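Local atomic coordinates of gamma-resorcylate decarboxylase (PDB entry 4QRO), a protein that probably catalyses the non-oxidative, metal-dependent decarboxylation of gamma-resorcylate (2,6-dihydroxybenzoate) to resorcinol. Residues P160-P165 with K213-H218; N256-T261 with A279-F284; G97-P102 with V123-N128. All coordinates share one frame; numbering follows the deposited sequence. Where two conformers were deposited one is given.

In the fold
All three contacts join neighbouring elements of one amidohydrolase (beta/alpha)8 barrel, and all are largely buried. Interaction 1 is the most central, its centre about 3 Å from the centre of the chain, and alone among them holds metal-site and ligand-pocket residues. Strands 161-164 and 214-216 are flanked by the other two: Ile214 and Leu216 bond to the backbone of 256-261 in interaction 2, while Tyr162 and His164 bond to that of 123-128 in interaction 3. The chemistry shifts with place. Interaction 2 adds a cation-pi pair at a partly exposed edge, whereas interaction 3 depends on backbone bonds, one water and purely apolar side chains.

Interaction 1 of 3, residues P160-P165 with K213-H218; sequences PFYLHP and KIILGH. With MN (manganese (II) ion), chain K; 38L (2-nitrobenzene-1,3-diol), chain M.
Tyr162 and Ile215 lie side by side on one face of two neighbouring parallel strands of the amidohydrolase (beta/alpha)8 barrel, and here the packing is tight. Ile215 CG2 sits over one face of the Tyr162 ring, 3.8 Å from its centroid and 23° off the normal, a CH-pi contact offset toward the rim. Tyr162 has its CG swung anti to the backbone N (chi1 -158°), which carries the ring alongside the neighbouring strand; OH lies 3.3 Å from Gly217 CA. That hydroxyl hydrogen-bonds to Glu8, a manganese ligand, so Tyr162 is a second-shell residue behind the metal. Three backbone bonds alternate between the strands: Phe161 N to Lys213 O, Ile215 N to Phe161 O at 2.9 Å, and Leu163 N to Ile215 O. Pro160 CB closes this end against Ile215 CD1, while Lys213 leads away toward partly exposed surface.

Beyond Leu163 the strands part, and a water takes over from direct bonding: it donates to Leu163 O at 2.8 Å and accepts from Gly217 N. The separated ends contribute to the metal and inhibitor site. Pro165 CD meets the edge of the His218 ring near CE1, and Glu221 holds His218 ND1. His164 ND1 donates to Pro165 O in a bent bond, the oxygen tilted from the ring plane. Through its other ring nitrogen, NE2, His164 binds manganese alongside Glu8, His10 and Asp287. The inhibitor chelates the same ion through OAI and a nitro oxygen, OAK; His218 NE2, also bonded to Asp287, donates weakly to OAK at 3.0 Å.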
loop_
_atom_site.group_PDB
_atom_site.type_symbol
_atom_site.label_atom_id
_atom_site.label_comp_id
_atom_site.label_asym_id
_atom_site.label_seq_id
_atom_site.Cartn_x
_atom_site.Cartn_y
_atom_site.Cartn_z
ATOM N N PRO A 160 1.462 7.377 23.594
ATOM C CA PRO A 160 1.494 6.797 22.237
ATOM C C PRO A 160 2.784 7.066 21.473
ATOM O O PRO A 160 3.502 8.030 21.784
ATOM C CB PRO A 160 0.332 7.509 21.527
ATOM C CG PRO A 160 -0.549 7.992 22.617
ATOM C CD PRO A 160 0.393 8.387 23.720
ATOM N N PHE A 161 3.026 6.267 20.429
ATOM C CA PHE A 161 4.232 6.383 19.593
ATOM C C PHE A 161 3.720 6.555 18.179
ATOM O O PHE A 161 3.005 5.684 17.701
ATOM C CB PHE A 161 5.063 5.090 19.756
ATOM C CG PHE A 161 6.332 5.018 18.931
ATOM C CD1 PHE A 161 6.288 4.725 17.562
ATOM C CD2 PHE A 161 7.574 5.160 19.527
ATOM C CE1 PHE A 161 7.434 4.649 16.808
ATOM C CE2 PHE A 161 8.739 5.047 18.773
ATOM C CZ PHE A 161 8.671 4.793 17.418
ATOM N N TYR A 162 4.086 7.660 17.538
ATOM C CA TYR A 162 3.629 8.006 16.181
ATOM C C TYR A 162 4.699 7.525 15.245
ATOM O O TYR A 162 5.820 8.035 15.262
ATOM C CB TYR A 162 3.443 9.520 16.056
ATOM C CG TYR A 162 2.510 9.975 14.952
ATOM C CD1 TYR A 162 2.721 9.601 13.625
ATOM C CD2 TYR A 162 1.419 10.815 15.239
ATOM C CE1 TYR A 162 1.860 10.026 12.623
ATOM C CE2 TYR A 162 0.548 11.241 14.245
ATOM C CZ TYR A 162 0.768 10.844 12.939
ATOM O OH TYR A 162 -0.105 11.301 11.957
ATOM N N LEU A 163 4.377 6.515 14.435
ATOM C CA LEU A 163 5.339 5.957 13.513
ATOM C C LEU A 163 5.084 6.686 12.196
ATOM O O LEU A 163 4.131 6.386 11.481
ATOM C CB LEU A 163 5.158 4.432 13.403
ATOM C CG LEU A 163 6.056 3.746 12.349
ATOM C CD1 LEU A 163 7.519 3.798 12.737
ATOM C CD2 LEU A 163 5.624 2.293 12.131
ATOM N N HIS A 164 5.911 7.688 11.919
ATOM C CA HIS A 164 5.733 8.604 10.788
ATOM C C HIS A 164 6.605 8.099 9.648
ATOM O O HIS A 164 7.540 7.302 9.870
ATOM C CB HIS A 164 6.161 10.024 11.239
ATOM C CG HIS A 164 5.993 11.096 10.214
ATOM N ND1 HIS A 164 6.988 11.433 9.320
ATOM C CD2 HIS A 164 4.962 11.940 9.970
ATOM C CE1 HIS A 164 6.569 12.431 8.567
ATOM N NE2 HIS A 164 5.348 12.759 8.943
ATOM N N PRO A 165 6.309 8.518 8.409
ATOM C CA PRO A 165 7.194 8.024 7.342
ATOM C C PRO A 165 8.590 8.611 7.257
ATOM O O PRO A 165 8.905 9.646 7.870
ATOM C CB PRO A 165 6.438 8.401 6.046
ATOM C CG PRO A 165 5.022 8.581 6.463
ATOM C CD PRO A 165 5.088 9.139 7.859
ATOM N N LYS A 213 0.121 1.891 22.297
ATOM C CA LYS A 213 -0.671 2.641 21.338
ATOM C C LYS A 213 0.224 3.211 20.246
ATOM O O LYS A 213 1.113 4.013 20.531
ATOM C CB LYS A 213 -1.376 3.751 22.100
ATOM C CG LYS A 213 -2.280 3.184 23.204
ATOM C CD LYS A 213 -3.069 4.270 23.916
ATOM C CE LYS A 213 -3.579 3.798 25.273
ATOM N NZ LYS A 213 -3.996 4.939 26.135
ATOM N N ILE A 214 -0.003 2.776 19.001
ATOM C CA ILE A 214 0.774 3.245 17.864
ATOM C C ILE A 214 -0.149 4.078 16.967
ATOM O O ILE A 214 -1.298 3.691 16.698
ATOM C CB ILE A 214 1.364 2.064 17.054
ATOM C CG1 ILE A 214 2.009 1.022 17.980
ATOM C CG2 ILE A 214 2.313 2.562 15.960
ATOM C CD1 ILE A 214 3.206 1.490 18.775
ATOM N N ILE A 215 0.342 5.223 16.521
ATOM C CA ILE A 215 -0.411 6.104 15.638
ATOM C C ILE A 215 0.229 6.083 14.256
ATOM O O ILE A 215 1.460 6.176 14.117
ATOM C CB ILE A 215 -0.419 7.543 16.155
ATOM C CG1 ILE A 215 -0.940 7.585 17.602
ATOM C CG2 ILE A 215 -1.297 8.423 15.275
ATOM C CD1 ILE A 215 -0.872 8.942 18.233
ATOM N N LEU A 216 -0.615 5.964 13.232
ATOM C CA LEU A 216 -0.193 6.102 11.833
ATOM C C LEU A 216 -0.901 7.279 11.164
ATOM O O LEU A 216 -2.105 7.475 11.325
ATOM C CB LEU A 216 -0.488 4.832 11.041
ATOM C CG LEU A 216 0.127 3.535 11.538
ATOM C CD1 LEU A 216 -0.401 2.376 10.716
ATOM C CD2 LEU A 216 1.646 3.593 11.477
ATOM N N GLY A 217 -0.173 8.063 10.387
ATOM C CA GLY A 217 -0.814 9.109 9.627
ATOM C C GLY A 217 -1.392 8.600 8.322
ATOM O O GLY A 217 -1.340 7.401 8.010
ATOM N N HIS A 218 -1.906 9.538 7.546
ATOM C CA HIS A 218 -2.224 9.289 6.131
ATOM C C HIS A 218 -3.281 8.188 5.976
ATOM O O HIS A 218 -3.271 7.399 5.030
ATOM C CB HIS A 218 -0.925 9.026 5.365
ATOM C CG HIS A 218 0.163 10.014 5.700
ATOM N ND1 HIS A 218 1.255 9.700 6.482
ATOM C CD2 HIS A 218 0.255 11.347 5.451
ATOM C CE1 HIS A 218 2.004 10.786 6.655
ATOM N NE2 HIS A 218 1.420 11.793 6.032
HETATM MN MN MN K . 4.114 14.463 8.107
HETATM O OAK 38L M . 4.031 13.287 6.077
HETATM N NAG 38L M . 4.155 13.695 4.955
HETATM O OAJ 38L M . 3.498 13.160 4.063
HETATM C CAA 38L M . 5.041 14.770 4.698
HETATM C CAF 38L M . 5.187 15.191 3.379
HETATM O OAH 38L M . 4.114 15.163 2.540
HETATM C CAE 38L M . 6.422 15.641 2.914
HETATM C CAD 38L M . 7.509 15.727 3.778
HETATM C CAC 38L M . 7.328 15.473 5.135
HETATM C CAB 38L M . 6.089 15.039 5.603
HETATM O OAI 38L M . 5.916 14.860 6.949
HETATM O O HOH W 1 2.573 7.614 9.567
#

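Interaction 2 of 3, residues N256-T261 with A279-F284; sequences NFYLTT and ADRILF
Arg281 reaches back over Tyr258 where the two strands of a beta-alpha-beta unit of the (beta/alpha)8 barrel begin; in this unit strand 257-260, helix 267-276 and strand 282-283 follow one another. In the conformer given, one of two deposited, Arg281 NH1 lies above one face of the Tyr258 ring, nearer the rim than the middle, 3.7 Å from Tyr258 CE1. The guanidinium and ring planes are inclined by 38°, so this cation-pi contact is a tilted one, with Arg281 CZ 4.8 Å from the ring centroid. The same NH1 donates to Phe257 O at 2.9 Å; the oxygen lies in the guanidinium plane, but the nitrogen stands well above the carbonyl plane. The arginine chain runs extended from CG to NE, bringing CD within 3.4 Å of Phe257 O as it passes. At this partly exposed edge a water joins the Tyr258 hydroxyl and takes a weak bond from Arg281 NH2, which also bonds weakly to Glu255 O.

Further along, the backbones pair in parallel. Leu259 N donates to Arg281 O, Leu259 O receives Leu283 N at 2.8 Å, and Thr261 N donates to Leu283 O. Thr260 shares its face of the sheet with Leu283, and its CG2 rests on Leu283 CB.

What positions these residues lies in the next layer. Tyr258 also touches Leu321 of helix 307-321, whose Asn317 hydrogen-bonds to Ile282 O. On the other face Ile282 packs on Leu270, Ala273 and Ile274 of the connecting helix. Toward the barrel interior Thr260 OG1 bonds to the hydroxyl of Tyr162. Thr261 OG1 is held by Ser285 O and passes 3.7 Å from Phe284 CD1.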
loop_
_atom_site.group_PDB
_atom_site.type_symbol
_atom_site.label_atom_id
_atom_site.label_comp_id
_atom_site.label_asym_id
_atom_site.label_seq_id
_atom_site.Cartn_x
_atom_site.Cartn_y
_atom_site.Cartn_z
ATOM N N ASN A 256 -4.340 -1.937 18.946
ATOM C CA ASN A 256 -3.137 -1.174 19.310
ATOM C C ASN A 256 -2.873 0.042 18.438
ATOM O O ASN A 256 -1.967 0.809 18.724
ATOM C CB ASN A 256 -1.923 -2.125 19.275
ATOM C CG ASN A 256 -2.013 -3.216 20.332
ATOM O OD1 ASN A 256 -2.430 -4.348 20.047
ATOM N ND2 ASN A 256 -1.662 -2.872 21.571
ATOM N N PHE A 257 -3.652 0.206 17.368
ATOM C CA PHE A 257 -3.438 1.285 16.422
ATOM C C PHE A 257 -4.512 2.359 16.412
ATOM O O PHE A 257 -5.697 2.086 16.631
ATOM C CB PHE A 257 -3.230 0.710 14.995
ATOM C CG PHE A 257 -1.857 0.139 14.796
ATOM C CD1 PHE A 257 -1.490 -1.069 15.397
ATOM C CD2 PHE A 257 -0.893 0.847 14.114
ATOM C CE1 PHE A 257 -0.203 -1.569 15.262
ATOM C CE2 PHE A 257 0.397 0.349 13.999
ATOM C CZ PHE A 257 0.735 -0.859 14.564
ATOM N N TYR A 258 -4.062 3.591 16.137
ATOM C CA TYR A 258 -4.892 4.749 15.815
ATOM C C TYR A 258 -4.391 5.320 14.469
ATOM O O TYR A 258 -3.207 5.239 14.158
ATOM C CB TYR A 258 -4.839 5.836 16.891
ATOM C CG TYR A 258 -5.283 5.351 18.260
ATOM C CD1 TYR A 258 -4.466 4.481 18.984
ATOM C CD2 TYR A 258 -6.496 5.743 18.828
ATOM C CE1 TYR A 258 -4.846 3.996 20.208
ATOM C CE2 TYR A 258 -6.874 5.269 20.095
ATOM C CZ TYR A 258 -6.041 4.383 20.763
ATOM O OH TYR A 258 -6.341 3.856 22.005
ATOM N N LEU A 259 -5.302 5.869 13.674
ATOM C CA LEU A 259 -4.984 6.457 12.368
ATOM C C LEU A 259 -5.317 7.929 12.373
ATOM O O LEU A 259 -6.345 8.296 12.916
ATOM C CB LEU A 259 -5.860 5.808 11.268
ATOM C CG LEU A 259 -5.942 4.291 11.315
ATOM C CD1 LEU A 259 -6.716 3.776 10.082
ATOM C CD2 LEU A 259 -4.544 3.680 11.406
ATOM N N THR A 260 -4.483 8.779 11.760
ATOM C CA THR A 260 -4.877 10.175 11.551
ATOM C C THR A 260 -5.227 10.472 10.107
ATOM O O THR A 260 -4.923 9.687 9.223
ATOM C CB THR A 260 -3.843 11.207 12.063
ATOM O OG1 THR A 260 -2.825 11.432 11.084
ATOM C CG2 THR A 260 -3.234 10.745 13.344
ATOM N N THR A 261 -5.879 11.622 9.907
ATOM C CA THR A 261 -6.324 12.035 8.585
ATOM C C THR A 261 -5.264 12.856 7.834
ATOM O O THR A 261 -5.539 13.408 6.785
ATOM C CB THR A 261 -7.640 12.859 8.669
ATOM O OG1 THR A 261 -7.390 14.129 9.298
ATOM C CG2 THR A 261 -8.727 12.097 9.451
ATOM N N ALA A 279 -14.499 4.703 13.843
ATOM C CA ALA A 279 -14.273 6.133 14.027
ATOM C C ALA A 279 -13.647 6.466 15.364
ATOM O O ALA A 279 -13.057 7.544 15.516
ATOM C CB ALA A 279 -15.566 6.922 13.861
ATOM N N ASP A 280 -13.764 5.578 16.336
ATOM C CA ASP A 280 -13.118 5.778 17.659
ATOM C C ASP A 280 -11.600 5.779 17.587
ATOM O O ASP A 280 -10.956 6.246 18.520
ATOM C CB ASP A 280 -13.506 4.660 18.651
ATOM C CG ASP A 280 -14.952 4.754 19.125
ATOM O OD1 ASP A 280 -15.584 5.785 18.924
ATOM O OD2 ASP A 280 -15.458 3.775 19.702
ATOM N N ARG A 281 -11.031 5.244 16.504
ATOM C CA ARG A 281 -9.568 5.135 16.333
ATOM C C ARG A 281 -9.029 6.002 15.205
ATOM O O ARG A 281 -7.899 5.809 14.749
ATOM C CB ARG A 281 -9.159 3.674 16.127
ATOM C CG ARG A 281 -9.416 2.847 17.370
ATOM C CD ARG A 281 -8.921 1.420 17.292
ATOM N NE ARG A 281 -9.008 0.811 18.608
ATOM C CZ ARG A 281 -7.982 0.682 19.439
ATOM N NH1 ARG A 281 -6.764 1.075 19.073
ATOM N NH2 ARG A 281 -8.172 0.121 20.624
ATOM N N ILE A 282 -9.822 6.985 14.785
ATOM C CA ILE A 282 -9.444 7.925 13.747
ATOM C C ILE A 282 -9.350 9.341 14.340
ATOM O O ILE A 282 -10.235 9.774 15.060
ATOM C CB ILE A 282 -10.421 7.846 12.557
ATOM C CG1 ILE A 282 -10.379 6.411 12.004
ATOM C CG2 ILE A 282 -9.981 8.791 11.453
ATOM C CD1 ILE A 282 -11.405 6.118 10.931
ATOM N N LEU A 283 -8.231 10.011 14.056
ATOM C CA LEU A 283 -7.930 11.312 14.587
ATOM C C LEU A 283 -7.716 12.331 13.466
ATOM O O LEU A 283 -7.017 12.051 12.505
ATOM C CB LEU A 283 -6.650 11.234 15.426
ATOM C CG LEU A 283 -6.501 10.045 16.398
ATOM C CD1 LEU A 283 -5.181 10.073 17.163
ATOM C CD2 LEU A 283 -7.624 10.040 17.381
ATOM N N PHE A 284 -8.283 13.528 13.634
ATOM C CA PHE A 284 -7.998 14.638 12.740
ATOM C C PHE A 284 -6.520 15.005 12.830
ATOM O O PHE A 284 -5.927 14.946 13.895
ATOM C CB PHE A 284 -8.894 15.845 13.057
ATOM C CG PHE A 284 -8.604 17.068 12.204
ATOM C CD1 PHE A 284 -8.967 17.122 10.871
ATOM C CD2 PHE A 284 -7.931 18.151 12.740
ATOM C CE1 PHE A 284 -8.713 18.255 10.116
ATOM C CE2 PHE A 284 -7.662 19.265 11.994
ATOM C CZ PHE A 284 -8.036 19.319 10.668
HETATM O O HOH W 2 -5.571 1.421 22.483
#

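Interaction 3 of 3, residues G97-P102 with V123-N128; sequences GFAALP and VGALVN
Three backbone hydrogen bonds tie Gly97 and Ala99 to the 123-128 segment. Val123 N donates to Gly97 O at 3.0 Å, Ala99 N donates almost straight to Gly124 O (174° at the hydrogen), and Leu126 N closes on Ala99 O at 2.9 Å. Ala99 therefore uses both its N-H and its carbonyl, on either side of Ala125, which makes one isolated bridge rather than a continuous run of pairing. Weaker CA-H...O contacts from Phe98 to Gly124 O and from Ala125 to Ala99 O accompany it.

Past the bridge the chains separate and a water spans them. It accepts from Leu101 N and donates to Leu126 O at 2.7 Å, so that the Leu101 N-H and the Leu126 carbonyl both have a partner.

The bridge matters to the fold because it joins a loop following strand 95-97 to strand 125-128, neighbours round the (beta/alpha)8 barrel of the amidohydrolases. Helix 106-118 makes the connection between them. A backbone hydrogen bond between Phe98 and Leu57 of strand 52-59 continues the wall on one side, and Ala125 and Val127 bond to strand 161-164 on the other.

Apolar contacts divide between two faces. Inside the barrel, Phe98 CB meets Leu126 CB at 4.0 Å. With CG anti to the carbonyl carbon (chi1 -76°), the Phe98 ring is directed back toward Val123 and Gly124. Its CD1 lies 3.5 Å from Gly124 C, with CE1 just beyond, near Val123 CG2. Tyr162 lies against both Phe98 and Leu126. On the helix side Leu101 CD1 presses on Ala125 CB at 3.6 Å and more loosely on Val127 CG2, while Ala99 CB faces Ala125 CB. Leu113 of helix 106-118 covers Ala99, Leu101 and Ala125.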
loop_
_atom_site.group_PDB
_atom_site.type_symbol
_atom_site.label_atom_id
_atom_site.label_comp_id
_atom_site.label_asym_id
_atom_site.label_seq_id
_atom_site.Cartn_x
_atom_site.Cartn_y
_atom_site.Cartn_z
ATOM N N GLY A 97 3.740 18.870 22.964
ATOM C CA GLY A 97 4.844 18.301 22.176
ATOM C C GLY A 97 4.882 16.766 22.122
ATOM O O GLY A 97 4.498 16.096 23.063
ATOM N N PHE A 98 5.328 16.237 20.980
ATOM C CA PHE A 98 5.843 14.870 20.842
ATOM C C PHE A 98 7.396 14.899 20.899
ATOM O O PHE A 98 8.046 15.785 20.326
ATOM C CB PHE A 98 5.481 14.236 19.491
ATOM C CG PHE A 98 4.039 13.770 19.355
ATOM C CD1 PHE A 98 3.392 13.084 20.368
ATOM C CD2 PHE A 98 3.364 13.963 18.156
ATOM C CE1 PHE A 98 2.085 12.648 20.209
ATOM C CE2 PHE A 98 2.060 13.527 17.985
ATOM C CZ PHE A 98 1.420 12.868 19.018
ATOM N N ALA A 99 7.959 13.898 21.556
ATOM C CA ALA A 99 9.388 13.691 21.643
ATOM C C ALA A 99 10.003 13.255 20.332
ATOM O O ALA A 99 9.488 12.332 19.674
ATOM C CB ALA A 99 9.670 12.616 22.692
ATOM N N ALA A 100 11.126 13.885 19.992
ATOM C CA ALA A 100 12.114 13.321 19.088
ATOM C C ALA A 100 13.028 12.359 19.866
ATOM O O ALA A 100 13.489 12.663 20.989
ATOM C CB ALA A 100 12.920 14.453 18.441
ATOM N N LEU A 101 13.285 11.186 19.296
ATOM C CA LEU A 101 14.046 10.151 20.000
ATOM C C LEU A 101 15.210 9.560 19.198
ATOM O O LEU A 101 15.092 9.301 17.989
ATOM C CB LEU A 101 13.147 9.000 20.438
ATOM C CG LEU A 101 11.980 9.308 21.348
ATOM C CD1 LEU A 101 11.134 8.046 21.461
ATOM C CD2 LEU A 101 12.457 9.805 22.721
ATOM N N PRO A 102 16.348 9.331 19.876
ATOM C CA PRO A 102 17.490 8.746 19.214
ATOM C C PRO A 102 17.356 7.241 19.235
ATOM O O PRO A 102 17.966 6.575 20.063
ATOM C CB PRO A 102 18.669 9.225 20.085
ATOM C CG PRO A 102 18.094 9.293 21.462
ATOM C CD PRO A 102 16.680 9.769 21.255
ATOM N N VAL A 123 3.577 14.446 25.332
ATOM C CA VAL A 123 2.411 13.560 25.421
ATOM C C VAL A 123 2.566 12.278 24.596
ATOM O O VAL A 123 1.641 11.483 24.512
ATOM C CB VAL A 123 1.092 14.291 25.053
ATOM C CG1 VAL A 123 0.846 15.460 25.995
ATOM C CG2 VAL A 123 1.098 14.750 23.603
ATOM N N GLY A 124 3.742 12.073 24.017
ATOM C CA GLY A 124 3.978 10.922 23.146
ATOM C C GLY A 124 5.309 11.136 22.499
ATOM O O GLY A 124 6.033 12.065 22.879
ATOM N N ALA A 125 5.626 10.277 21.536
ATOM C CA ALA A 125 6.843 10.381 20.731
ATOM C C ALA A 125 6.472 10.297 19.261
ATOM O O ALA A 125 5.469 9.668 18.917
ATOM C CB ALA A 125 7.780 9.256 21.078
ATOM N N LEU A 126 7.243 10.965 18.407
ATOM C CA LEU A 126 7.099 10.806 16.965
ATOM C C LEU A 126 8.447 10.440 16.383
ATOM O O LEU A 126 9.459 11.078 16.669
ATOM C CB LEU A 126 6.517 12.058 16.300
ATOM C CG LEU A 126 6.238 11.908 14.779
ATOM C CD1 LEU A 126 4.945 12.611 14.355
ATOM C CD2 LEU A 126 7.408 12.392 13.939
ATOM N N VAL A 127 8.452 9.391 15.572
ATOM C CA VAL A 127 9.670 8.845 15.001
ATOM C C VAL A 127 9.473 8.548 13.515
ATOM O O VAL A 127 8.472 7.960 13.123
ATOM C CB VAL A 127 10.102 7.567 15.749
ATOM C CG1 VAL A 127 11.241 6.845 15.031
ATOM C CG2 VAL A 127 10.466 7.897 17.197
ATOM N N ASN A 128 10.465 8.924 12.710
ATOM C CA ASN A 128 10.359 8.857 11.276
ATOM C C ASN A 128 10.887 7.551 10.745
ATOM O O ASN A 128 11.957 7.478 10.106
ATOM C CB ASN A 128 11.053 10.051 10.647
ATOM C CG ASN A 128 10.537 11.373 11.193
ATOM O OD1 ASN A 128 9.344 11.696 11.068
ATOM N ND2 ASN A 128 11.437 12.147 11.817
HETATM O O HOH W 3 12.166 11.149 16.675
#